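Local atomic coordinates of tetratricopeptide repeat protein (Parabacteroides merdae ATCC 43184, PDB entry 4R7S), a protein that is of unknown function but belongs to the tetratricopeptide repeat family, whose stacked helical hairpins commonly serve as scaffolds for protein-protein binding. Residues 184-187 against 188-192; 213-216 against 217-221. All coordinates share one frame; numbering follows the deposited sequence.

Interaction 1 of 2, residues 184-187 against 188-192; sequences ADLY and FMMGK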
ATOM      1  N   ALA A 184      -8.791 -14.296  -8.485  1.00 31.41           N
ATOM      2  CA  ALA A 184      -9.522 -15.172  -7.551  1.00 31.48           C
ATOM      3  C   ALA A 184     -10.517 -14.348  -6.714  1.00 35.52           C
ATOM      4  O   ALA A 184     -11.654 -14.767  -6.538  1.00 35.80           O
ATOM      5  CB  ALA A 184      -8.564 -15.931  -6.632  1.00 32.15           C
ATOM      6  N   ASP A 185     -10.099 -13.162  -6.251  1.00 32.24           N
ATOM      7  CA  ASP A 185     -10.940 -12.278  -5.444  1.00 32.37           C
ATOM      8  C   ASP A 185     -12.138 -11.819  -6.253  1.00 35.81           C
ATOM      9  O   ASP A 185     -13.241 -11.715  -5.704  1.00 36.62           O
ATOM     10  CB  ASP A 185     -10.148 -11.073  -4.896  1.00 34.50           C
ATOM     11  CG  ASP A 185     -10.907 -10.314  -3.819  1.00 47.49           C
ATOM     12  OD1 ASP A 185     -11.187 -10.914  -2.757  1.00 50.12           O
ATOM     13  OD2 ASP A 185     -11.272  -9.135  -4.062  1.00 48.50           O
ATOM     14  N   LEU A 186     -11.927 -11.563  -7.550  1.00 31.78           N
ATOM     15  CA  LEU A 186     -13.001 -11.175  -8.462  1.00 32.44           C
ATOM     16  C   LEU A 186     -13.992 -12.324  -8.605  1.00 37.80           C
ATOM     17  O   LEU A 186     -15.201 -12.096  -8.532  1.00 38.12           O
ATOM     18  CB  LEU A 186     -12.454 -10.784  -9.850  1.00 32.17           C
ATOM     19  CG  LEU A 186     -13.483 -10.778 -10.984  1.00 36.19           C
ATOM     20  CD1 LEU A 186     -14.421  -9.598 -10.874  1.00 36.62           C
ATOM     21  CD2 LEU A 186     -12.801 -10.735 -12.284  1.00 38.97           C
ATOM     22  N   TYR A 187     -13.478 -13.558  -8.794  1.00 34.17           N
ATOM     23  CA  TYR A 187     -14.333 -14.730  -8.942  1.00 33.59           C
ATOM     24  C   TYR A 187     -15.160 -14.975  -7.671  1.00 38.82           C
ATOM     25  O   TYR A 187     -16.353 -15.266  -7.773  1.00 38.58           O
ATOM     26  CB  TYR A 187     -13.519 -15.955  -9.329  1.00 33.30           C
ATOM     27  CG  TYR A 187     -13.026 -15.932 -10.764  1.00 33.59           C
ATOM     28  CD1 TYR A 187     -13.821 -15.415 -11.789  1.00 35.02           C
ATOM     29  CD2 TYR A 187     -11.813 -16.521 -11.113  1.00 33.97           C
ATOM     30  CE1 TYR A 187     -13.392 -15.436 -13.121  1.00 36.21           C
ATOM     31  CE2 TYR A 187     -11.378 -16.555 -12.442  1.00 35.18           C
ATOM     32  CZ  TYR A 187     -12.165 -16.000 -13.441  1.00 40.09           C
ATOM     33  OH  TYR A 187     -11.742 -16.037 -14.748  1.00 36.91           O
ATOM     34  N   PHE A 188     -14.564 -14.761  -6.495  1.00 35.04           N
ATOM     35  CA  PHE A 188     -15.293 -14.927  -5.243  1.00 34.67           C
ATOM     36  C   PHE A 188     -16.403 -13.891  -5.163  1.00 40.30           C
ATOM     37  O   PHE A 188     -17.540 -14.262  -4.879  1.00 40.39           O
ATOM     38  CB  PHE A 188     -14.367 -14.837  -4.038  1.00 35.53           C
ATOM     39  CG  PHE A 188     -15.079 -14.806  -2.705  1.00 36.87           C
ATOM     40  CD1 PHE A 188     -15.559 -15.971  -2.129  1.00 39.56           C
ATOM     41  CD2 PHE A 188     -15.199 -13.617  -1.989  1.00 39.83           C
ATOM     42  CE1 PHE A 188     -16.172 -15.951  -0.873  1.00 40.70           C
ATOM     43  CE2 PHE A 188     -15.834 -13.591  -0.749  1.00 42.68           C
ATOM     44  CZ  PHE A 188     -16.313 -14.760  -0.195  1.00 40.32           C
HETATM   45  N   MSE A 189     -16.096 -12.608  -5.466  1.00 36.96           N
HETATM   46  CA  MSE A 189     -17.116 -11.559  -5.439  1.00 37.10           C
HETATM   47  C   MSE A 189     -18.218 -11.795  -6.474  1.00 41.60           C
HETATM   48  O   MSE A 189     -19.280 -11.191  -6.378  1.00 45.49           O
HETATM   49  CB  MSE A 189     -16.504 -10.188  -5.658  1.00 39.42           C
HETATM   50  CG  MSE A 189     -15.720  -9.706  -4.474  1.00 47.22           C
HETATM   51 SE   MSE A 189     -15.098  -7.881  -4.746  0.75 56.23          SE
HETATM   52  CE  MSE A 189     -16.907  -6.905  -4.748  1.00 52.91           C
HETATM   53  N   MSE A 190     -17.957 -12.647  -7.457  1.00 33.69           N
HETATM   54  CA  MSE A 190     -18.896 -12.981  -8.524  1.00 32.34           C
HETATM   55  C   MSE A 190     -19.785 -14.173  -8.163  1.00 43.05           C
HETATM   56  O   MSE A 190     -20.706 -14.478  -8.928  1.00 45.46           O
HETATM   57  CB  MSE A 190     -18.123 -13.324  -9.824  1.00 31.69           C
HETATM   58  CG  MSE A 190     -17.640 -12.125 -10.576  1.00 34.55           C
HETATM   59 SE   MSE A 190     -16.684 -12.678 -12.171  0.75 37.08          SE
HETATM   60  CE  MSE A 190     -18.263 -12.988 -13.349  1.00 35.11           C
ATOM     61  N   GLY A 191     -19.452 -14.874  -7.067  1.00 40.16           N
ATOM     62  CA  GLY A 191     -20.129 -16.085  -6.597  1.00 38.63           C
ATOM     63  C   GLY A 191     -19.575 -17.338  -7.247  1.00 44.61           C
ATOM     64  O   GLY A 191     -20.123 -18.427  -7.071  1.00 48.10           O
ATOM     65  N   LYS A 192     -18.492 -17.196  -8.019  1.00 39.33           N
ATOM     66  CA  LYS A 192     -17.831 -18.267  -8.751  1.00 37.95           C
ATOM     67  C   LYS A 192     -16.717 -18.881  -7.892  1.00 42.68           C
ATOM     68  O   LYS A 192     -15.519 -18.796  -8.213  1.00 44.80           O
ATOM     69  CB  LYS A 192     -17.292 -17.735 -10.083  1.00 38.88           C
ATOM     70  CG  LYS A 192     -18.376 -17.302 -11.076  1.00 43.74           C
ATOM     71  CD  LYS A 192     -17.764 -17.212 -12.502  1.00 58.78           C
ATOM     72  CE  LYS A 192     -18.749 -16.820 -13.588  1.00 68.05           C
ATOM     73  NZ  LYS A 192     -19.753 -17.886 -13.889  1.00 68.83           N
TER
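M190 and Y187 meet side by side, pointing the same way: the selenium of the selenomethionine M190 lies at the edge of the Y187 ring, 4.0 Å from CD1 and 78° off the ring normal. This is a Met-aromatic contact with the selenium in sulfur's place. The same SE sits 3.9 Å from L186 CG, so one heavy atom bridges two neighbouring side chains of the preceding turn. M190 reaches both because its CG stands anti to the carbonyl carbon (chi1 -79°) and its chain stays extended until it bends at chi3.

Behind these side chains the backbone is finishing a helix. F188 N bonds to A184 O and M189 N to D185 O, both in regular helical fashion, whereas M190 N makes only weak bonds to L186 O and Y187 O. G191 then takes positive phi (87°), and the chain closes in a Schellman motif, with G191 N bonded to F188 O and K192 N to Y187 O. K192 in turn occupies the N-cap position of helix 193-206, so a tight turn joins helix 178-189 to the next, as between neighbouring helices of a tetratricopeptide-like solenoid.

Further out, Y187 OH is hydrogen-bonded to E163 OE2 of helix 159-172, fixing the far end of the ring. D185 OD2 is 4.1 Å from M189 SE, but its strong partner is K154, through a salt bridge.

Interaction 2 of 2, residues 213-216 against 217-221; sequences LYVL and RGKIK
With CG anti to the backbone N (chi1 -164°) and a bend at chi3, R217 carries its guanidinium outward from the helix, beside the ring of Y214, whose own CG is anti to the carbonyl carbon. The two side chains run alongside each other, pointing the same way, an i to i+3 pairing within helix 211-223 of this tetratricopeptide repeat solenoid. NH2 of R217 comes to 4.0 Å from CE1 of Y214, with the ring and guanidinium planes almost perpendicular at 88°. Both groups also meet F204 of helix 193-206, Y214 in an edge-to-face ring contact and R217 in a cation-pi contact. The charge of R217 is answered by D233 of helix 227-238, which forms salt bridges with R217 NE and K221 NZ; this shared carboxylate probably offsets the closeness of the two cations.

On another side of the helix V215 and K219 lie alongside one another, the end of the lysine chain reaching the valine branch, with K219 CE 3.7 Å from V215 CG1. L216 and I220, on the face toward helix 178-189, meet more loosely, L216 CG to I220 CD1 at 4.4 Å.

Unbroken helical bonds carry these side chains: R217 N to L213 O at 2.8 Å, nearly straight at 168°, then G218 N to Y214 O and K219 N to V215 O. I220 N follows on L216 O at 3.1 Å, and that same carbonyl oxygen lies 3.5 Å from I220 CD1.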
ATOM      1  N   LEU A 213      -4.990 -14.154   0.694  1.00 42.09           N
ATOM      2  CA  LEU A 213      -5.367 -15.355  -0.018  1.00 41.25           C
ATOM      3  C   LEU A 213      -5.767 -16.457   0.961  1.00 44.90           C
ATOM      4  O   LEU A 213      -6.640 -17.266   0.622  1.00 44.28           O
ATOM      5  CB  LEU A 213      -4.273 -15.825  -0.994  1.00 40.85           C
ATOM      6  CG  LEU A 213      -4.803 -16.698  -2.138  1.00 44.26           C
ATOM      7  CD1 LEU A 213      -5.673 -15.886  -3.116  1.00 43.54           C
ATOM      8  CD2 LEU A 213      -3.689 -17.483  -2.816  1.00 44.91           C
ATOM      9  N   TYR A 214      -5.191 -16.465   2.186  1.00 41.79           N
ATOM     10  CA  TYR A 214      -5.600 -17.450   3.193  1.00 41.54           C
ATOM     11  C   TYR A 214      -7.011 -17.103   3.669  1.00 44.09           C
ATOM     12  O   TYR A 214      -7.836 -18.002   3.780  1.00 43.20           O
ATOM     13  CB  TYR A 214      -4.611 -17.536   4.363  1.00 43.84           C
ATOM     14  CG  TYR A 214      -3.447 -18.478   4.136  1.00 46.55           C
ATOM     15  CD1 TYR A 214      -3.571 -19.843   4.381  1.00 48.68           C
ATOM     16  CD2 TYR A 214      -2.212 -18.000   3.708  1.00 47.69           C
ATOM     17  CE1 TYR A 214      -2.505 -20.721   4.163  1.00 49.38           C
ATOM     18  CE2 TYR A 214      -1.130 -18.866   3.505  1.00 48.98           C
ATOM     19  CZ  TYR A 214      -1.276 -20.225   3.757  1.00 58.17           C
ATOM     20  OH  TYR A 214      -0.202 -21.082   3.617  1.00 59.10           O
ATOM     21  N   VAL A 215      -7.319 -15.790   3.852  1.00 41.16           N
ATOM     22  CA  VAL A 215      -8.671 -15.321   4.231  1.00 40.78           C
ATOM     23  C   VAL A 215      -9.651 -15.731   3.124  1.00 44.00           C
ATOM     24  O   VAL A 215     -10.682 -16.327   3.423  1.00 43.58           O
ATOM     25  CB  VAL A 215      -8.732 -13.794   4.522  1.00 44.41           C
ATOM     26  CG1 VAL A 215     -10.173 -13.274   4.559  1.00 44.24           C
ATOM     27  CG2 VAL A 215      -8.017 -13.455   5.815  1.00 44.14           C
ATOM     28  N   LEU A 216      -9.285 -15.459   1.848  1.00 40.56           N
ATOM     29  CA  LEU A 216     -10.062 -15.791   0.657  1.00 39.31           C
ATOM     30  C   LEU A 216     -10.359 -17.296   0.591  1.00 42.79           C
ATOM     31  O   LEU A 216     -11.532 -17.670   0.451  1.00 43.07           O
ATOM     32  CB  LEU A 216      -9.358 -15.318  -0.631  1.00 38.89           C
ATOM     33  CG  LEU A 216     -10.265 -15.296  -1.883  1.00 43.48           C
ATOM     34  CD1 LEU A 216     -11.486 -14.371  -1.691  1.00 43.74           C
ATOM     35  CD2 LEU A 216      -9.495 -14.924  -3.123  1.00 44.08           C
ATOM     36  N   ARG A 217      -9.325 -18.154   0.739  1.00 38.06           N
ATOM     37  CA  ARG A 217      -9.551 -19.599   0.778  1.00 37.67           C
ATOM     38  C   ARG A 217     -10.416 -20.008   2.006  1.00 41.06           C
ATOM     39  O   ARG A 217     -11.251 -20.913   1.901  1.00 41.86           O
ATOM     40  CB  ARG A 217      -8.231 -20.374   0.784  1.00 36.75           C
ATOM     41  CG  ARG A 217      -8.461 -21.847   0.426  1.00 39.36           C
ATOM     42  CD  ARG A 217      -7.178 -22.572   0.167  1.00 46.25           C
ATOM     43  NE  ARG A 217      -6.414 -22.740   1.397  1.00 46.77           N
ATOM     44  CZ  ARG A 217      -5.352 -23.520   1.499  1.00 55.43           C
ATOM     45  NH1 ARG A 217      -4.909 -24.190   0.444  1.00 38.98           N
ATOM     46  NH2 ARG A 217      -4.713 -23.631   2.658  1.00 45.06           N
ATOM     47  N   GLY A 218     -10.221 -19.334   3.130  1.00 36.30           N
ATOM     48  CA  GLY A 218     -10.979 -19.612   4.347  1.00 37.50           C
ATOM     49  C   GLY A 218     -12.456 -19.301   4.186  1.00 42.28           C
ATOM     50  O   GLY A 218     -13.320 -20.094   4.585  1.00 42.00           O
ATOM     51  N   LYS A 219     -12.743 -18.158   3.533  1.00 37.96           N
ATOM     52  CA  LYS A 219     -14.092 -17.685   3.262  1.00 36.68           C
ATOM     53  C   LYS A 219     -14.820 -18.632   2.326  1.00 41.53           C
ATOM     54  O   LYS A 219     -16.028 -18.866   2.505  1.00 41.64           O
ATOM     55  CB  LYS A 219     -14.053 -16.283   2.687  1.00 37.69           C
ATOM     56  CG  LYS A 219     -13.964 -15.196   3.742  1.00 39.01           C
ATOM     57  CD  LYS A 219     -14.276 -13.873   3.089  1.00 43.48           C
ATOM     58  CE  LYS A 219     -13.805 -12.683   3.877  1.00 47.56           C
ATOM     59  NZ  LYS A 219     -13.390 -11.580   2.964  1.00 43.94           N
ATOM     60  N   ILE A 220     -14.083 -19.218   1.355  1.00 38.18           N
ATOM     61  CA  ILE A 220     -14.658 -20.174   0.402  1.00 37.95           C
ATOM     62  C   ILE A 220     -14.920 -21.466   1.137  1.00 43.83           C
ATOM     63  O   ILE A 220     -16.041 -21.980   1.060  1.00 45.05           O
ATOM     64  CB  ILE A 220     -13.785 -20.366  -0.861  1.00 40.47           C
ATOM     65  CG1 ILE A 220     -13.918 -19.136  -1.793  1.00 39.48           C
ATOM     66  CG2 ILE A 220     -14.151 -21.660  -1.589  1.00 40.96           C
ATOM     67  CD1 ILE A 220     -12.694 -18.866  -2.679  1.00 40.83           C
ATOM     68  N   LYS A 221     -13.931 -21.943   1.928  1.00 40.41           N
ATOM     69  CA  LYS A 221     -14.090 -23.147   2.750  1.00 40.24           C
ATOM     70  C   LYS A 221     -15.332 -22.994   3.639  1.00 45.82           C
ATOM     71  O   LYS A 221     -16.126 -23.942   3.711  1.00 46.73           O
ATOM     72  CB  LYS A 221     -12.833 -23.420   3.572  1.00 41.87           C
ATOM     73  CG  LYS A 221     -11.748 -24.062   2.737  1.00 44.24           C
ATOM     74  CD  LYS A 221     -10.465 -24.182   3.516  1.00 46.01           C
ATOM     75  CE  LYS A 221      -9.441 -24.965   2.730  1.00 46.49           C
ATOM     76  NZ  LYS A 221      -8.068 -24.741   3.264  1.00 54.96           N
TER

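In the fold
Interactions 1 and 2 follow in series along the chain, with centres 11 Å apart, and they touch directly where helix 178-189 packs on helix 211-223. L216 is the hub of that interface: its CD1 lies 3.7 Å from F188 CB and 3.6 Å from D185 OD1, while its CD2 is 3.8 Å from A184 CB. I220 extends the packing, its CG1 being 3.6 Å from F188 CD1. Helix 193-206 lies between the two in sequence and touches both, with I200 meeting A184, L213 and I220. No active site is known here; a bound 1,2-ethanediol, probably from crystallisation, is about 5 Å from the D185 side chain.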